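Local coordinates for protein similar to metal-dependent hydrolase (Staphylococcus aureus subsp. aureus Mu50, PDB 3ESH) that probably acts as a metal-dependent hydrolase of the metallo-beta-lactamase superfamily, its substrate not being established, at residues 52-56 / 57-61; 95-98 / 99-102; 157-160 / 161-164. One frame throughout, in Å; residues are numbered along the deposited sequence.

Interaction 1: 52-56 / 57-61; sequences LIQTA and QYNLI
Gln54 and Asn59 face each other as a non-hydrogen-bonded antiparallel pair, and their amides join across it. From the backbone of Gln54, CB lies 3.7 Å from Asn59 OD1 and CG closes on the same oxygen; CD follows, and at the tip NE2 donates a hydrogen bond to Asn59 OD1 at 3.0 Å. The oxygen lies in the Gln54 amide plane, but NE2 stands above the Asn59 carbonyl plane, the two amides being turned 48° apart. Asn59 ND2 is bonded to Asp100 O, which fixes the rotation of its amide. On the same face, Leu52 CD1 meets Ile61 CD1 at 3.4 Å; on the opposite face Ile53 CB packs against Leu60 CG at 4.1 Å, beside the pair's two backbone hydrogen bonds.

A tight beta turn closes the hairpin. Thr55 N bonds to Tyr58 O (2.8 Å), while Thr55 OG1, held over its own backbone (chi1 68°), accepts from Tyr58 N at 2.8 Å and, weakly, from Gln57 N. This hairpin lies within the mixed sheet of the fold, strand 51-54 beside strand 6-10 and strand 59-61 beside the parallel strand 103-105.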
ATOM      1  N   LEU A  52      27.899 -24.002  -7.917  1.00 41.03           N
ATOM      2  CA  LEU A  52      27.623 -24.888  -9.050  1.00 42.08           C
ATOM      3  C   LEU A  52      26.656 -25.987  -8.639  1.00 43.18           C
ATOM      4  O   LEU A  52      26.918 -26.735  -7.701  1.00 43.51           O
ATOM      5  CB  LEU A  52      28.914 -25.525  -9.564  1.00 43.06           C
ATOM      6  CG  LEU A  52      28.752 -26.601 -10.651  1.00 44.31           C
ATOM      7  CD1 LEU A  52      28.013 -26.020 -11.848  1.00 43.07           C
ATOM      8  CD2 LEU A  52      30.120 -27.126 -11.076  1.00 42.90           C
ATOM      9  N   ILE A  53      25.535 -26.074  -9.344  1.00 43.49           N
ATOM     10  CA  ILE A  53      24.529 -27.092  -9.059  1.00 44.23           C
ATOM     11  C   ILE A  53      24.359 -27.990 -10.270  1.00 45.05           C
ATOM     12  O   ILE A  53      24.018 -27.504 -11.351  1.00 47.05           O
ATOM     13  CB  ILE A  53      23.145 -26.489  -8.783  1.00 44.57           C
ATOM     14  CG1 ILE A  53      23.212 -25.503  -7.616  1.00 43.52           C
ATOM     15  CG2 ILE A  53      22.149 -27.603  -8.517  1.00 43.85           C
ATOM     16  CD1 ILE A  53      21.871 -24.879  -7.289  1.00 42.57           C
ATOM     17  N   GLN A  54      24.579 -29.291 -10.097  1.00 45.66           N
ATOM     18  CA  GLN A  54      24.425 -30.236 -11.202  1.00 47.70           C
ATOM     19  C   GLN A  54      23.367 -31.288 -10.924  1.00 47.72           C
ATOM     20  O   GLN A  54      23.494 -32.062  -9.989  1.00 47.82           O
ATOM     21  CB  GLN A  54      25.759 -30.932 -11.508  1.00 46.33           C
ATOM     22  CG  GLN A  54      26.792 -30.030 -12.140  1.00 47.94           C
ATOM     23  CD  GLN A  54      28.121 -30.713 -12.385  1.00 48.19           C
ATOM     24  OE1 GLN A  54      28.880 -30.987 -11.454  1.00 49.29           O
ATOM     25  NE2 GLN A  54      28.411 -30.994 -13.647  1.00 49.42           N
ATOM     26  N   THR A  55      22.316 -31.298 -11.730  1.00 48.04           N
ATOM     27  CA  THR A  55      21.270 -32.293 -11.586  1.00 51.14           C
ATOM     28  C   THR A  55      21.582 -33.317 -12.671  1.00 52.25           C
ATOM     29  O   THR A  55      22.517 -33.123 -13.449  1.00 52.17           O
ATOM     30  CB  THR A  55      19.871 -31.699 -11.845  1.00 52.15           C
ATOM     31  OG1 THR A  55      19.747 -31.338 -13.228  1.00 54.28           O
ATOM     32  CG2 THR A  55      19.649 -30.468 -10.985  1.00 52.72           C
ATOM     33  N   ALA A  56      20.820 -34.400 -12.733  1.00 53.76           N
ATOM     34  CA  ALA A  56      21.068 -35.407 -13.755  1.00 56.86           C
ATOM     35  C   ALA A  56      21.072 -34.781 -15.155  1.00 58.27           C
ATOM     36  O   ALA A  56      21.898 -35.121 -16.004  1.00 60.37           O
ATOM     37  CB  ALA A  56      20.005 -36.499 -13.679  1.00 56.52           C
ATOM     38  N   GLN A  57      20.161 -33.843 -15.379  1.00 59.10           N
ATOM     39  CA  GLN A  57      20.047 -33.211 -16.683  1.00 59.01           C
ATOM     40  C   GLN A  57      20.685 -31.830 -16.843  1.00 57.34           C
ATOM     41  O   GLN A  57      21.361 -31.567 -17.833  1.00 57.61           O
ATOM     42  CB  GLN A  57      18.569 -33.131 -17.058  1.00 61.63           C
ATOM     43  CG  GLN A  57      17.874 -34.490 -17.152  1.00 64.87           C
ATOM     44  CD  GLN A  57      16.369 -34.368 -17.335  1.00 66.37           C
ATOM     45  OE1 GLN A  57      15.697 -35.321 -17.734  1.00 67.51           O
ATOM     46  NE2 GLN A  57      15.830 -33.187 -17.030  1.00 66.45           N
ATOM     47  N   TYR A  58      20.495 -30.952 -15.869  1.00 54.70           N
ATOM     48  CA  TYR A  58      21.012 -29.596 -15.993  1.00 51.93           C
ATOM     49  C   TYR A  58      22.155 -29.183 -15.090  1.00 50.21           C
ATOM     50  O   TYR A  58      22.343 -29.729 -14.016  1.00 49.79           O
ATOM     51  CB  TYR A  58      19.858 -28.623 -15.796  1.00 51.13           C
ATOM     52  CG  TYR A  58      18.692 -28.873 -16.718  1.00 51.72           C
ATOM     53  CD1 TYR A  58      18.661 -28.312 -17.993  1.00 51.79           C
ATOM     54  CD2 TYR A  58      17.604 -29.649 -16.308  1.00 51.27           C
ATOM     55  CE1 TYR A  58      17.577 -28.505 -18.838  1.00 52.18           C
ATOM     56  CE2 TYR A  58      16.511 -29.851 -17.150  1.00 51.92           C
ATOM     57  CZ  TYR A  58      16.501 -29.275 -18.414  1.00 52.91           C
ATOM     58  OH  TYR A  58      15.416 -29.449 -19.250  1.00 54.29           O
ATOM     59  N   ASN A  59      22.907 -28.192 -15.556  1.00 49.74           N
ATOM     60  CA  ASN A  59      24.025 -27.600 -14.821  1.00 50.10           C
ATOM     61  C   ASN A  59      23.648 -26.136 -14.621  1.00 49.20           C
ATOM     62  O   ASN A  59      23.171 -25.492 -15.554  1.00 49.84           O
ATOM     63  CB  ASN A  59      25.329 -27.637 -15.632  1.00 51.26           C
ATOM     64  CG  ASN A  59      25.786 -29.046 -15.966  1.00 52.29           C
ATOM     65  OD1 ASN A  59      25.967 -29.881 -15.081  1.00 51.62           O
ATOM     66  ND2 ASN A  59      25.988 -29.309 -17.247  1.00 51.08           N
ATOM     67  N   LEU A  60      23.842 -25.610 -13.415  1.00 48.98           N
ATOM     68  CA  LEU A  60      23.521 -24.212 -13.155  1.00 48.82           C
ATOM     69  C   LEU A  60      24.378 -23.571 -12.079  1.00 49.50           C
ATOM     70  O   LEU A  60      24.998 -24.275 -11.280  1.00 50.58           O
ATOM     71  CB  LEU A  60      22.030 -24.041 -12.833  1.00 48.57           C
ATOM     72  CG  LEU A  60      21.162 -24.995 -12.007  1.00 49.15           C
ATOM     73  CD1 LEU A  60      19.739 -24.476 -12.062  1.00 48.96           C
ATOM     74  CD2 LEU A  60      21.199 -26.412 -12.556  1.00 49.31           C
ATOM     75  N   ILE A  61      24.431 -22.236 -12.085  1.00 50.61           N
ATOM     76  CA  ILE A  61      25.224 -21.472 -11.121  1.00 51.21           C
ATOM     77  C   ILE A  61      24.332 -20.505 -10.342  1.00 50.23           C
ATOM     78  O   ILE A  61      23.347 -20.031 -10.885  1.00 50.51           O
ATOM     79  CB  ILE A  61      26.302 -20.637 -11.825  1.00 52.81           C
ATOM     80  CG1 ILE A  61      27.049 -21.488 -12.851  1.00 54.62           C
ATOM     81  CG2 ILE A  61      27.265 -20.073 -10.793  1.00 54.74           C
ATOM     82  CD1 ILE A  61      27.867 -22.605 -12.260  1.00 58.38           C
TER

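Interaction 2: 95-98 / 99-102; sequences NLTP and KDID
The carboxylate of Asp100 is approached almost in its own plane by Thr97 N, which donates to OD2 at 2.9 Å on the anti lone pair, the one turned away from OD1. One side of this plane belongs to Thr97: its CB stands 3.3 Å from OD2, and its carbonyl oxygen lies on that side too. Leu96 CD2 is on the other side and packs against Asp100 CB at 4.0 Å. With CG of Asp100 anti to its carbonyl carbon (chi1 -64°), the carboxylate folds back over the turn to reach Thr97 N.

The backbone answers this bond in the reverse direction, Asp100 N donating to Thr97 O at 2.7 Å, nearly straight at the hydrogen (174°), so Thr97 and Asp100 are tied twice. Thr97 CG2 runs alongside Lys99 CB, 3.6 Å away. Pro98 packs on Ile88 and Leu91 of the preceding helix.

A Schellman motif with Asn95 as its C-prime residue ends helix 87-92, and the hydrogen-bonded beta turn 97-100 then redirects the chain into strand 103-105. In the metallo-beta-lactamase fold this helix-to-strand connection precedes the HxHxDH metal-binding sequence.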
ATOM      1  N   ASN A  95      34.967 -30.906 -15.462  1.00 63.04           N
ATOM      2  CA  ASN A  95      34.754 -31.250 -16.862  1.00 64.76           C
ATOM      3  C   ASN A  95      33.624 -30.439 -17.475  1.00 64.64           C
ATOM      4  O   ASN A  95      32.783 -30.968 -18.202  1.00 63.87           O
ATOM      5  CB  ASN A  95      34.467 -32.748 -16.995  1.00 65.96           C
ATOM      6  CG  ASN A  95      35.713 -33.551 -17.319  1.00 67.81           C
ATOM      7  OD1 ASN A  95      36.222 -33.495 -18.445  1.00 69.04           O
ATOM      8  ND2 ASN A  95      36.221 -34.293 -16.333  1.00 66.45           N
ATOM      9  N   LEU A  96      33.622 -29.144 -17.171  1.00 64.50           N
ATOM     10  CA  LEU A  96      32.615 -28.226 -17.680  1.00 64.16           C
ATOM     11  C   LEU A  96      33.271 -26.973 -18.257  1.00 64.79           C
ATOM     12  O   LEU A  96      34.380 -26.595 -17.876  1.00 65.38           O
ATOM     13  CB  LEU A  96      31.650 -27.826 -16.563  1.00 63.89           C
ATOM     14  CG  LEU A  96      30.774 -28.931 -15.971  1.00 63.34           C
ATOM     15  CD1 LEU A  96      29.964 -28.362 -14.823  1.00 63.38           C
ATOM     16  CD2 LEU A  96      29.857 -29.503 -17.038  1.00 61.62           C
ATOM     17  N   THR A  97      32.563 -26.337 -19.182  1.00 64.39           N
ATOM     18  CA  THR A  97      33.014 -25.116 -19.842  1.00 62.58           C
ATOM     19  C   THR A  97      31.908 -24.078 -19.724  1.00 62.45           C
ATOM     20  O   THR A  97      30.735 -24.431 -19.652  1.00 61.53           O
ATOM     21  CB  THR A  97      33.277 -25.372 -21.344  1.00 61.83           C
ATOM     22  OG1 THR A  97      34.563 -25.978 -21.501  1.00 62.89           O
ATOM     23  CG2 THR A  97      33.211 -24.080 -22.149  1.00 61.18           C
ATOM     24  N   PRO A  98      32.271 -22.788 -19.678  1.00 62.61           N
ATOM     25  CA  PRO A  98      31.300 -21.693 -19.578  1.00 62.39           C
ATOM     26  C   PRO A  98      30.432 -21.734 -20.832  1.00 62.51           C
ATOM     27  O   PRO A  98      30.347 -20.753 -21.588  1.00 66.03           O
ATOM     28  CB  PRO A  98      32.189 -20.452 -19.553  1.00 62.95           C
ATOM     29  CG  PRO A  98      33.422 -20.937 -18.863  1.00 63.51           C
ATOM     30  CD  PRO A  98      33.645 -22.281 -19.513  1.00 63.15           C
ATOM     31  N   LYS A  99      29.792 -22.874 -21.054  1.00 59.93           N
ATOM     32  CA  LYS A  99      28.978 -23.069 -22.241  1.00 56.54           C
ATOM     33  C   LYS A  99      28.089 -24.288 -22.009  1.00 54.01           C
ATOM     34  O   LYS A  99      27.122 -24.526 -22.725  1.00 53.05           O
ATOM     35  CB  LYS A  99      29.915 -23.279 -23.433  1.00 57.55           C
ATOM     36  CG  LYS A  99      29.254 -23.228 -24.793  1.00 58.85           C
ATOM     37  CD  LYS A  99      30.279 -23.116 -25.909  1.00 57.41           C
ATOM     38  CE  LYS A  99      31.041 -21.800 -25.833  1.00 57.67           C
ATOM     39  NZ  LYS A  99      31.946 -21.619 -27.006  1.00 57.08           N
ATOM     40  N   ASP A 100      28.433 -25.049 -20.981  1.00 51.66           N
ATOM     41  CA  ASP A 100      27.682 -26.240 -20.609  1.00 50.30           C
ATOM     42  C   ASP A 100      26.704 -25.864 -19.501  1.00 48.79           C
ATOM     43  O   ASP A 100      25.960 -26.702 -18.989  1.00 47.85           O
ATOM     44  CB  ASP A 100      28.642 -27.324 -20.123  1.00 50.99           C
ATOM     45  CG  ASP A 100      29.583 -27.779 -21.210  1.00 51.75           C
ATOM     46  OD1 ASP A 100      29.072 -28.290 -22.230  1.00 50.01           O
ATOM     47  OD2 ASP A 100      30.826 -27.617 -21.056  1.00 50.76           O
ATOM     48  N   ILE A 101      26.725 -24.585 -19.144  1.00 47.84           N
ATOM     49  CA  ILE A 101      25.854 -24.052 -18.115  1.00 45.29           C
ATOM     50  C   ILE A 101      24.496 -23.748 -18.732  1.00 44.18           C
ATOM     51  O   ILE A 101      24.396 -23.042 -19.737  1.00 43.37           O
ATOM     52  CB  ILE A 101      26.448 -22.772 -17.513  1.00 45.64           C
ATOM     53  CG1 ILE A 101      27.838 -23.083 -16.941  1.00 45.62           C
ATOM     54  CG2 ILE A 101      25.525 -22.216 -16.430  1.00 44.29           C
ATOM     55  CD1 ILE A 101      27.839 -24.180 -15.887  1.00 45.07           C
ATOM     56  N   ASP A 102      23.456 -24.295 -18.115  1.00 42.82           N
ATOM     57  CA  ASP A 102      22.093 -24.126 -18.581  1.00 42.95           C
ATOM     58  C   ASP A 102      21.359 -22.960 -17.923  1.00 42.41           C
ATOM     59  O   ASP A 102      20.614 -22.230 -18.577  1.00 42.26           O
ATOM     60  CB  ASP A 102      21.325 -25.424 -18.350  1.00 44.74           C
ATOM     61  CG  ASP A 102      21.910 -26.584 -19.132  1.00 47.30           C
ATOM     62  OD1 ASP A 102      21.844 -26.548 -20.384  1.00 49.17           O
ATOM     63  OD2 ASP A 102      22.445 -27.522 -18.497  1.00 48.33           O
TER

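Interaction 3: 157-160 / 161-164; sequences KGDY and SNKL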
ATOM      1  N   LYS A 157      25.766  -4.786 -17.809  1.00 39.48           N
ATOM      2  CA  LYS A 157      24.703  -5.170 -18.734  1.00 39.51           C
ATOM      3  C   LYS A 157      25.323  -6.039 -19.839  1.00 39.55           C
ATOM      4  O   LYS A 157      26.546  -6.027 -20.013  1.00 36.76           O
ATOM      5  CB  LYS A 157      24.080  -3.927 -19.363  1.00 39.49           C
ATOM      6  CG  LYS A 157      23.370  -2.993 -18.399  1.00 39.25           C
ATOM      7  CD  LYS A 157      22.358  -2.154 -19.152  1.00 39.83           C
ATOM      8  CE  LYS A 157      21.504  -1.293 -18.233  1.00 42.63           C
ATOM      9  NZ  LYS A 157      22.259  -0.165 -17.644  1.00 44.68           N
ATOM     10  N   GLY A 158      24.497  -6.788 -20.575  1.00 39.85           N
ATOM     11  CA  GLY A 158      25.047  -7.605 -21.642  1.00 40.75           C
ATOM     12  C   GLY A 158      24.207  -8.699 -22.274  1.00 42.76           C
ATOM     13  O   GLY A 158      23.101  -8.994 -21.826  1.00 45.36           O
ATOM     14  N   ASP A 159      24.774  -9.293 -23.327  1.00 44.27           N
ATOM     15  CA  ASP A 159      24.182 -10.377 -24.127  1.00 44.67           C
ATOM     16  C   ASP A 159      23.302 -11.356 -23.384  1.00 41.88           C
ATOM     17  O   ASP A 159      22.317 -11.840 -23.933  1.00 38.45           O
ATOM     18  CB  ASP A 159      25.280 -11.202 -24.815  1.00 49.51           C
ATOM     19  CG  ASP A 159      25.841 -10.524 -26.027  1.00 55.16           C
ATOM     20  OD1 ASP A 159      26.221  -9.339 -25.925  1.00 59.51           O
ATOM     21  OD2 ASP A 159      25.905 -11.180 -27.087  1.00 58.43           O
ATOM     22  N   TYR A 160      23.692 -11.678 -22.154  1.00 39.34           N
ATOM     23  CA  TYR A 160      22.932 -12.626 -21.356  1.00 38.50           C
ATOM     24  C   TYR A 160      21.491 -12.159 -21.278  1.00 38.61           C
ATOM     25  O   TYR A 160      20.577 -12.979 -21.247  1.00 36.21           O
ATOM     26  CB  TYR A 160      23.526 -12.769 -19.948  1.00 35.84           C
ATOM     27  CG  TYR A 160      23.513 -11.510 -19.107  1.00 32.99           C
ATOM     28  CD1 TYR A 160      22.371 -11.108 -18.420  1.00 30.81           C
ATOM     29  CD2 TYR A 160      24.647 -10.723 -18.998  1.00 34.70           C
ATOM     30  CE1 TYR A 160      22.367  -9.955 -17.648  1.00 31.63           C
ATOM     31  CE2 TYR A 160      24.658  -9.565 -18.235  1.00 34.52           C
ATOM     32  CZ  TYR A 160      23.517  -9.188 -17.562  1.00 33.47           C
ATOM     33  OH  TYR A 160      23.542  -8.047 -16.802  1.00 34.81           O
ATOM     34  N   SER A 161      21.286 -10.844 -21.272  1.00 40.35           N
ATOM     35  CA  SER A 161      19.935 -10.313 -21.194  1.00 43.26           C
ATOM     36  C   SER A 161      19.055 -10.829 -22.326  1.00 43.86           C
ATOM     37  O   SER A 161      17.857 -10.593 -22.325  1.00 44.92           O
ATOM     38  CB  SER A 161      19.948  -8.782 -21.204  1.00 44.01           C
ATOM     39  OG  SER A 161      20.159  -8.282 -22.507  1.00 46.29           O
ATOM     40  N   ASN A 162      19.647 -11.537 -23.287  1.00 45.10           N
ATOM     41  CA  ASN A 162      18.895 -12.097 -24.409  1.00 45.86           C
ATOM     42  C   ASN A 162      18.045 -13.271 -23.952  1.00 45.74           C
ATOM     43  O   ASN A 162      16.905 -13.405 -24.365  1.00 47.06           O
ATOM     44  CB  ASN A 162      19.830 -12.571 -25.535  1.00 46.62           C
ATOM     45  CG  ASN A 162      20.434 -11.416 -26.329  1.00 47.65           C
ATOM     46  OD1 ASN A 162      19.719 -10.530 -26.792  1.00 45.34           O
ATOM     47  ND2 ASN A 162      21.755 -11.426 -26.489  1.00 48.13           N
ATOM     48  N   LYS A 163      18.606 -14.124 -23.103  1.00 46.25           N
ATOM     49  CA  LYS A 163      17.895 -15.288 -22.604  1.00 45.58           C
ATOM     50  C   LYS A 163      17.437 -15.068 -21.166  1.00 44.32           C
ATOM     51  O   LYS A 163      17.454 -15.983 -20.340  1.00 45.51           O
ATOM     52  CB  LYS A 163      18.792 -16.525 -22.690  1.00 47.14           C
ATOM     53  CG  LYS A 163      19.352 -16.784 -24.076  1.00 49.65           C
ATOM     54  CD  LYS A 163      19.815 -18.220 -24.215  1.00 50.89           C
ATOM     55  CE  LYS A 163      20.476 -18.450 -25.562  1.00 50.95           C
ATOM     56  NZ  LYS A 163      21.705 -17.604 -25.732  1.00 49.08           N
ATOM     57  N   LEU A 164      17.008 -13.841 -20.889  1.00 42.93           N
ATOM     58  CA  LEU A 164      16.550 -13.456 -19.559  1.00 40.84           C
ATOM     59  C   LEU A 164      15.103 -13.852 -19.280  1.00 39.98           C
ATOM     60  O   LEU A 164      14.213 -13.586 -20.081  1.00 42.79           O
ATOM     61  CB  LEU A 164      16.693 -11.947 -19.391  1.00 40.86           C
ATOM     62  CG  LEU A 164      16.362 -11.408 -18.002  1.00 41.83           C
ATOM     63  CD1 LEU A 164      17.588 -11.567 -17.100  1.00 40.13           C
ATOM     64  CD2 LEU A 164      15.969  -9.943 -18.086  1.00 44.29           C
TER
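Tyr160 and Ser161 leave the chain on different courses, yet both side chains attend to one carbonyl, that of Gly158. The Tyr160 ring presents a face to Gly158 O, which stands 3.6 Å above the ring plane and is displaced toward the rim. Ser161 brings two donors to the same oxygen: its backbone N at 2.7 Å, in a bond of 162° at the hydrogen, and its OG at 3.1 Å in a weak one. The hydroxyl can double back to that acceptor because OG sits between the backbone N and the carbonyl carbon (chi1 77°). Tyr160 has a similar first torsion, which folds its ring back along the chain; CD1 lies 3.1 Å from Ser161 N, obliquely to the ring.

The backbone bond of Ser161 belongs to a short 3-10 turn, in which amides reach back to the carbonyl three residues earlier. Lys163 N continues the pattern by donating to Tyr160 O at 2.9 Å, coming from above the carbonyl plane. The turn delivers the chain into strand 164-167, which lies at the border of one sheet of the metallo-beta-lactamase fold. Gly158, ahead of the turn, is fully extended, with backbone angles that would push any beta carbon into the carbonyl oxygen of the residue before.

Asn162 projects on another side of the turn. Its CB is 3.0 Å from Asp159 O, and ND2 curls in to 2.6 Å from that oxygen. Tyr160, by contrast, is buried: its ring meets the His131 ring with planes about 15° apart and touches Trp138 and Phe141 of helix 135-142, while OH is hydrogen-bonded to Asn156 O. Lys163 turns its ammonium group to Glu127 O, and Leu164, at the start of the strand, reaches Trp138.

Interactions 1 and 2 touch, whereas interaction 3 stays apart, its nearest atoms about 7 Å from interaction 2 and about 12 Å from interaction 1. The 52-61 hairpin is partly buried, with apolar pairs on both faces of the sheet; interactions 2 and 3 are surface turns, the first tied by one backbone bond and one carboxylate bond in equal part, the second mainly by backbone bonds, with a hydroxyl donating only weakly. Asn59 O with Asp102 N, probably hydrogen-bonded, carries the pairing from the hairpin to the end of the 95-102 loop. All three serve the same mixed sheet, interaction 1 within it, interactions 2 and 3 at the entries to strands 103-105 and 164-167.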